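Oligogalacturonate lyase (PDB 3PE7) cleaves oligogalacturonates, the breakdown products of pectin, by beta-elimination in the cytoplasm, probably with a metal-bound active site in a seven-bladed beta-propeller. Local coordinates at residues N115-V120 / V173-G178; G141-R146 / R169-D174. All blocks are in the same frame, centred on the assembly; numbering follows the deposited sequence.

Interaction 1 (N115-V120 / V173-G178)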
loop_
_atom_site.group_PDB
_atom_site.type_symbol
_atom_site.label_atom_id
_atom_site.label_comp_id
_atom_site.label_asym_id
_atom_site.label_seq_id
_atom_site.Cartn_x
_atom_site.Cartn_y
_atom_site.Cartn_z
ATOM N N ASN A 115 -5.867 -4.648 21.732
ATOM C CA ASN A 115 -7.181 -4.099 22.050
ATOM C C ASN A 115 -7.980 -3.981 20.762
ATOM O O ASN A 115 -7.445 -3.542 19.732
ATOM C CB ASN A 115 -7.007 -2.707 22.684
ATOM C CG ASN A 115 -8.312 -2.092 23.111
ATOM O OD1 ASN A 115 -9.029 -2.644 23.960
ATOM N ND2 ASN A 115 -8.636 -0.930 22.543
ATOM N N VAL A 116 -9.258 -4.352 20.788
ATOM C CA VAL A 116 -10.069 -4.063 19.607
ATOM C C VAL A 116 -10.581 -2.623 19.647
ATOM O O VAL A 116 -11.313 -2.224 20.559
ATOM C CB VAL A 116 -11.144 -5.175 19.247
ATOM C CG1 VAL A 116 -11.393 -6.104 20.365
ATOM C CG2 VAL A 116 -12.418 -4.583 18.611
ATOM N N VAL A 117 -10.142 -1.834 18.675
ATOM C CA VAL A 117 -10.467 -0.418 18.657
ATOM C C VAL A 117 -11.857 -0.197 18.067
ATOM O O VAL A 117 -12.626 0.640 18.556
ATOM C CB VAL A 117 -9.405 0.400 17.878
ATOM C CG1 VAL A 117 -9.852 1.833 17.723
ATOM C CG2 VAL A 117 -8.046 0.331 18.590
ATOM N N TYR A 118 -12.182 -0.950 17.018
ATOM C CA TYR A 118 -13.462 -0.795 16.327
ATOM C C TYR A 118 -13.822 -2.116 15.678
ATOM O O TYR A 118 -12.935 -2.805 15.160
ATOM C CB TYR A 118 -13.395 0.316 15.256
ATOM C CG TYR A 118 -14.605 0.418 14.340
ATOM C CD1 TYR A 118 -14.564 -0.085 13.034
ATOM C CD2 TYR A 118 -15.791 1.034 14.772
ATOM C CE1 TYR A 118 -15.659 0.010 12.182
ATOM C CE2 TYR A 118 -16.907 1.144 13.915
ATOM C CZ TYR A 118 -16.835 0.613 12.621
ATOM O OH TYR A 118 -17.924 0.713 11.766
ATOM N N GLN A 119 -15.111 -2.463 15.717
ATOM C CA GLN A 119 -15.614 -3.635 15.009
ATOM C C GLN A 119 -16.630 -3.223 13.948
ATOM O O GLN A 119 -17.613 -2.526 14.243
ATOM C CB GLN A 119 -16.245 -4.635 15.980
ATOM C CG GLN A 119 -16.800 -5.872 15.296
ATOM C CD GLN A 119 -17.265 -6.917 16.277
ATOM O OE1 GLN A 119 -18.434 -6.954 16.641
ATOM N NE2 GLN A 119 -16.350 -7.763 16.724
ATOM N N VAL A 120 -16.405 -3.657 12.709
ATOM C CA VAL A 120 -17.372 -3.425 11.655
ATOM C C VAL A 120 -18.668 -4.123 12.094
ATOM O O VAL A 120 -18.631 -5.304 12.453
ATOM C CB VAL A 120 -16.888 -3.979 10.300
ATOM C CG1 VAL A 120 -17.937 -3.752 9.209
ATOM C CG2 VAL A 120 -15.529 -3.323 9.902
ATOM N N VAL A 173 -13.349 6.644 11.823
ATOM C CA VAL A 173 -13.311 6.031 13.142
ATOM C C VAL A 173 -12.370 6.820 14.051
ATOM O O VAL A 173 -11.242 7.140 13.665
ATOM C CB VAL A 173 -12.865 4.535 13.076
ATOM C CG1 VAL A 173 -12.617 3.957 14.469
ATOM C CG2 VAL A 173 -13.904 3.681 12.336
ATOM N N ASP A 174 -12.856 7.140 15.249
ATOM C CA ASP A 174 -12.046 7.768 16.286
ATOM C C ASP A 174 -11.286 6.704 17.067
ATOM O O ASP A 174 -11.892 5.808 17.681
ATOM C CB ASP A 174 -12.962 8.569 17.220
ATOM C CG ASP A 174 -12.195 9.435 18.202
ATOM O OD1 ASP A 174 -11.341 8.912 18.954
ATOM O OD2 ASP A 174 -12.484 10.655 18.233
ATOM N N LEU A 175 -9.957 6.800 17.049
ATOM C CA LEU A 175 -9.110 5.790 17.682
ATOM C C LEU A 175 -9.122 5.798 19.217
ATOM O O LEU A 175 -8.814 4.774 19.849
ATOM C CB LEU A 175 -7.671 5.859 17.160
ATOM C CG LEU A 175 -7.375 5.370 15.735
ATOM C CD1 LEU A 175 -5.915 5.594 15.413
ATOM C CD2 LEU A 175 -7.752 3.886 15.500
ATOM N N LYS A 176 -9.456 6.944 19.811
ATOM C CA LYS A 176 -9.516 7.055 21.269
ATOM C C LYS A 176 -10.857 6.572 21.831
ATOM O O LYS A 176 -10.902 5.868 22.842
ATOM C CB LYS A 176 -9.244 8.494 21.731
ATOM C CG LYS A 176 -7.769 8.807 22.021
ATOM C CD LYS A 176 -7.158 9.749 20.981
ATOM C CE LYS A 176 -7.476 11.215 21.280
ATOM N NZ LYS A 176 -7.494 12.039 20.028
ATOM N N THR A 177 -11.938 6.945 21.160
ATOM C CA THR A 177 -13.290 6.666 21.655
ATOM C C THR A 177 -13.882 5.412 21.015
ATOM O O THR A 177 -14.665 4.693 21.637
ATOM C CB THR A 177 -14.236 7.852 21.415
ATOM O OG1 THR A 177 -14.428 8.031 20.007
ATOM C CG2 THR A 177 -13.667 9.134 22.013
ATOM N N GLY A 178 -13.503 5.148 19.770
ATOM C CA GLY A 178 -14.052 4.025 19.039
ATOM C C GLY A 178 -15.353 4.391 18.356
ATOM O O GLY A 178 -15.991 3.539 17.736
HETATM O O HOH W 1 -15.384 0.950 18.640
#
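The ring of Y118 receives V173 on one face: CG2 of the valine stands 3.8 Å from the ring centroid, 9° off the normal, a CH-pi contact almost squarely over the middle of the ring. At the edge, near the ring plane, G178 O lies 3.9 Å from Y118 CD2. The two methyls of V173 divide the work. CG2, anti to its own carbonyl carbon, takes the ring, while CG1, anti to the backbone N (chi1 171°), packs on Y118 CB. A second apolar touch joins V117 CG1 to L175 CD2, 3.7 Å apart, and L175 also rests on L139 of its own sheet.

The segment 115-120 lies on the last strand of one propeller blade, and 173-178 is the end of a strand and the turn after it in the next. A classic beta bulge in the edge strand sets V117 and Y118 together opposite L104. The turn is shaped by D174, whose OD1 accepts from K176 N (2.9 Å) and T177 N, the first bond forming an Asx turn. It ends at G178, which takes a positive phi (86°), a backbone shape readily available to glycine.

No direct hydrogen bond joins the segments. Instead one water donates to V117 O and to G178 O, each at 2.8 Å, tying two carbonyls that could not bond to each other. Beyond the segments, Y118 OH is hydrogen-bonded to E143 OE2 in the next blade, a direct polar link. Between the segments themselves, the junction is apolar contact plus a water bridge, without the backbone pairing that holds each sheet together.

Interaction 2 (G141-R146 / R169-D174)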
loop_
_atom_site.group_PDB
_atom_site.type_symbol
_atom_site.label_atom_id
_atom_site.label_comp_id
_atom_site.label_asym_id
_atom_site.label_seq_id
_atom_site.Cartn_x
_atom_site.Cartn_y
_atom_site.Cartn_z
ATOM N N GLY A 141 -12.026 4.284 6.199
ATOM C CA GLY A 141 -12.150 2.979 5.540
ATOM C C GLY A 141 -13.511 2.833 4.897
ATOM O O GLY A 141 -14.393 3.664 5.110
ATOM N N ILE A 142 -13.692 1.765 4.124
ATOM C CA ILE A 142 -14.958 1.505 3.443
ATOM C C ILE A 142 -15.670 0.324 4.085
ATOM O O ILE A 142 -15.046 -0.666 4.414
ATOM C CB ILE A 142 -14.746 1.192 1.937
ATOM C CG1 ILE A 142 -14.028 2.348 1.221
ATOM C CG2 ILE A 142 -16.076 0.881 1.225
ATOM C CD1 ILE A 142 -14.754 3.683 1.267
ATOM N N GLU A 143 -16.979 0.456 4.274
ATOM C CA GLU A 143 -17.830 -0.681 4.635
ATOM C C GLU A 143 -18.896 -0.861 3.570
ATOM O O GLU A 143 -19.450 0.116 3.051
ATOM C CB GLU A 143 -18.479 -0.460 6.004
ATOM C CG GLU A 143 -17.464 -0.448 7.155
ATOM C CD GLU A 143 -18.075 -0.085 8.487
ATOM O OE1 GLU A 143 -19.312 0.144 8.553
ATOM O OE2 GLU A 143 -17.305 -0.056 9.470
ATOM N N ILE A 144 -19.170 -2.115 3.222
ATOM C CA ILE A 144 -20.141 -2.431 2.172
ATOM C C ILE A 144 -21.283 -3.208 2.815
ATOM O O ILE A 144 -21.044 -4.052 3.677
ATOM C CB ILE A 144 -19.494 -3.270 1.037
ATOM C CG1 ILE A 144 -18.294 -2.500 0.444
ATOM C CG2 ILE A 144 -20.547 -3.665 -0.029
ATOM C CD1 ILE A 144 -17.643 -3.115 -0.826
ATOM N N ARG A 145 -22.518 -2.897 2.435
ATOM C CA ARG A 145 -23.653 -3.578 3.040
ATOM C C ARG A 145 -23.519 -5.073 2.761
ATOM O O ARG A 145 -23.211 -5.464 1.639
ATOM C CB ARG A 145 -24.978 -3.032 2.495
ATOM C CG ARG A 145 -26.155 -3.424 3.360
ATOM C CD ARG A 145 -27.488 -2.942 2.795
ATOM N NE ARG A 145 -27.592 -1.483 2.751
ATOM C CZ ARG A 145 -27.784 -0.697 3.814
ATOM N NH1 ARG A 145 -27.895 -1.208 5.035
ATOM N NH2 ARG A 145 -27.878 0.618 3.651
ATOM N N ARG A 146 -23.728 -5.893 3.788
ATOM C CA ARG A 146 -23.546 -7.350 3.653
ATOM C C ARG A 146 -24.348 -7.930 2.483
ATOM O O ARG A 146 -23.852 -8.786 1.744
ATOM C CB ARG A 146 -23.920 -8.082 4.947
ATOM C CG ARG A 146 -23.732 -9.607 4.844
ATOM C CD ARG A 146 -24.048 -10.318 6.139
ATOM N NE ARG A 146 -23.131 -9.923 7.201
ATOM C CZ ARG A 146 -21.871 -10.334 7.314
ATOM N NH1 ARG A 146 -21.340 -11.159 6.421
ATOM N NH2 ARG A 146 -21.136 -9.899 8.328
ATOM N N ARG A 169 -20.282 2.799 2.277
ATOM C CA ARG A 169 -20.111 3.979 3.099
ATOM C C ARG A 169 -18.643 4.193 3.469
ATOM O O ARG A 169 -17.914 3.266 3.824
ATOM C CB ARG A 169 -21.032 3.948 4.333
ATOM C CG ARG A 169 -20.816 2.801 5.294
ATOM C CD ARG A 169 -21.956 2.730 6.321
ATOM N NE ARG A 169 -21.584 1.877 7.445
ATOM C CZ ARG A 169 -22.294 1.706 8.552
ATOM N NH1 ARG A 169 -23.476 2.315 8.707
ATOM N NH2 ARG A 169 -21.832 0.904 9.503
ATOM N N LEU A 170 -18.231 5.450 3.354
ATOM C CA LEU A 170 -16.890 5.875 3.720
ATOM C C LEU A 170 -16.981 6.261 5.190
ATOM O O LEU A 170 -17.678 7.220 5.545
ATOM C CB LEU A 170 -16.502 7.080 2.858
ATOM C CG LEU A 170 -15.028 7.483 2.761
ATOM C CD1 LEU A 170 -14.916 8.636 1.756
ATOM C CD2 LEU A 170 -14.468 7.893 4.091
ATOM N N MET A 171 -16.310 5.489 6.034
ATOM C CA MET A 171 -16.396 5.644 7.476
ATOM C C MET A 171 -15.201 6.383 8.018
ATOM O O MET A 171 -14.096 6.221 7.534
ATOM C CB MET A 171 -16.467 4.280 8.172
ATOM C CG MET A 171 -17.698 3.454 7.806
ATOM S SD MET A 171 -19.203 4.312 8.283
ATOM C CE MET A 171 -18.953 4.485 10.050
ATOM N N ARG A 172 -15.418 7.189 9.047
ATOM C CA ARG A 172 -14.280 7.594 9.832
ATOM C C ARG A 172 -14.447 7.143 11.272
ATOM O O ARG A 172 -15.561 7.198 11.839
ATOM C CB ARG A 172 -13.943 9.070 9.655
ATOM C CG ARG A 172 -14.861 10.010 10.303
ATOM C CD ARG A 172 -14.110 11.299 10.634
ATOM N NE ARG A 172 -14.784 11.990 11.727
ATOM C CZ ARG A 172 -15.770 12.867 11.572
ATOM N NH1 ARG A 172 -16.199 13.197 10.360
ATOM N NH2 ARG A 172 -16.318 13.429 12.641
ATOM N N VAL A 173 -13.349 6.644 11.823
ATOM C CA VAL A 173 -13.311 6.031 13.142
ATOM C C VAL A 173 -12.370 6.820 14.051
ATOM O O VAL A 173 -11.242 7.140 13.665
ATOM C CB VAL A 173 -12.865 4.535 13.076
ATOM C CG1 VAL A 173 -12.617 3.957 14.469
ATOM C CG2 VAL A 173 -13.904 3.681 12.336
ATOM N N ASP A 174 -12.856 7.140 15.249
ATOM C CA ASP A 174 -12.046 7.768 16.286
ATOM C C ASP A 174 -11.286 6.704 17.067
ATOM O O ASP A 174 -11.892 5.808 17.681
ATOM C CB ASP A 174 -12.962 8.569 17.220
ATOM C CG ASP A 174 -12.195 9.435 18.202
ATOM O OD1 ASP A 174 -11.341 8.912 18.954
ATOM O OD2 ASP A 174 -12.484 10.655 18.233
#
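E143 and R169 face each other across an antiparallel pair of strands, the two inner strands of a four-stranded propeller blade. Their side chains form a salt bridge in which two of the arginine's nitrogens converge on a single carboxylate oxygen: E143 OE1 takes R169 NH2 at 2.8 Å and R169 NE at 3.1 Å. The oxygen lies in the guanidinium plane, at its edge, yet the carboxylate is turned 40° from that plane. NH2 arrives nearly along the C-O axis of OE1, and NE comes from the anti side, 29° out of the carboxylate plane. R169 CG lies between its backbone N and carbonyl carbon (chi1 61°), and the chain then runs extended to NE. M171 packs beside the pair, its CG 3.6 Å from E143 CD.

The backbone ladder holds these groups in register. E143 with R169 and G141 with M171 are hydrogen-bonded pairs, and the bonds between E143 and R169 are nearly straight in both directions. Between them sits the non-hydrogen-bonded pair of I142 and L170, with side chains on the other face of the sheet; I142 CD1 comes within 4.1 Å of L170 CG.

Farther out, I142 packs on L190 and P193 of the next blade, and W124 makes a cation-pi contact with R169. OE1 is held by two nitrogens of R169, OE2 by the hydroxyl of Y118, and together these would be expected to stabilise the glutamate's negative charge. At the centre of the ladder, I142 CA makes a CA-H...O contact with R169 O, 3.5 Å away.

How the interactions relate
Both contacts use strand 168-174 and share V173 and D174, but they treat it differently. Interaction 2 pairs it with a neighbour inside one sheet, largely buried, through a regular backbone ladder and a salt bridge. Interaction 1 takes the far end of the strand and its turn out to the preceding blade, at a partly buried place farther from the centre of the chain, where apolar touches and a water replace the ladder. The centres of interaction 1 and interaction 2 are about 12 Å apart. The probable hydrogen bond between Y118 OH and E143 OE2 links them, and V120 packs on the same carboxylate, joining the interblade seam to the blade's charged pair.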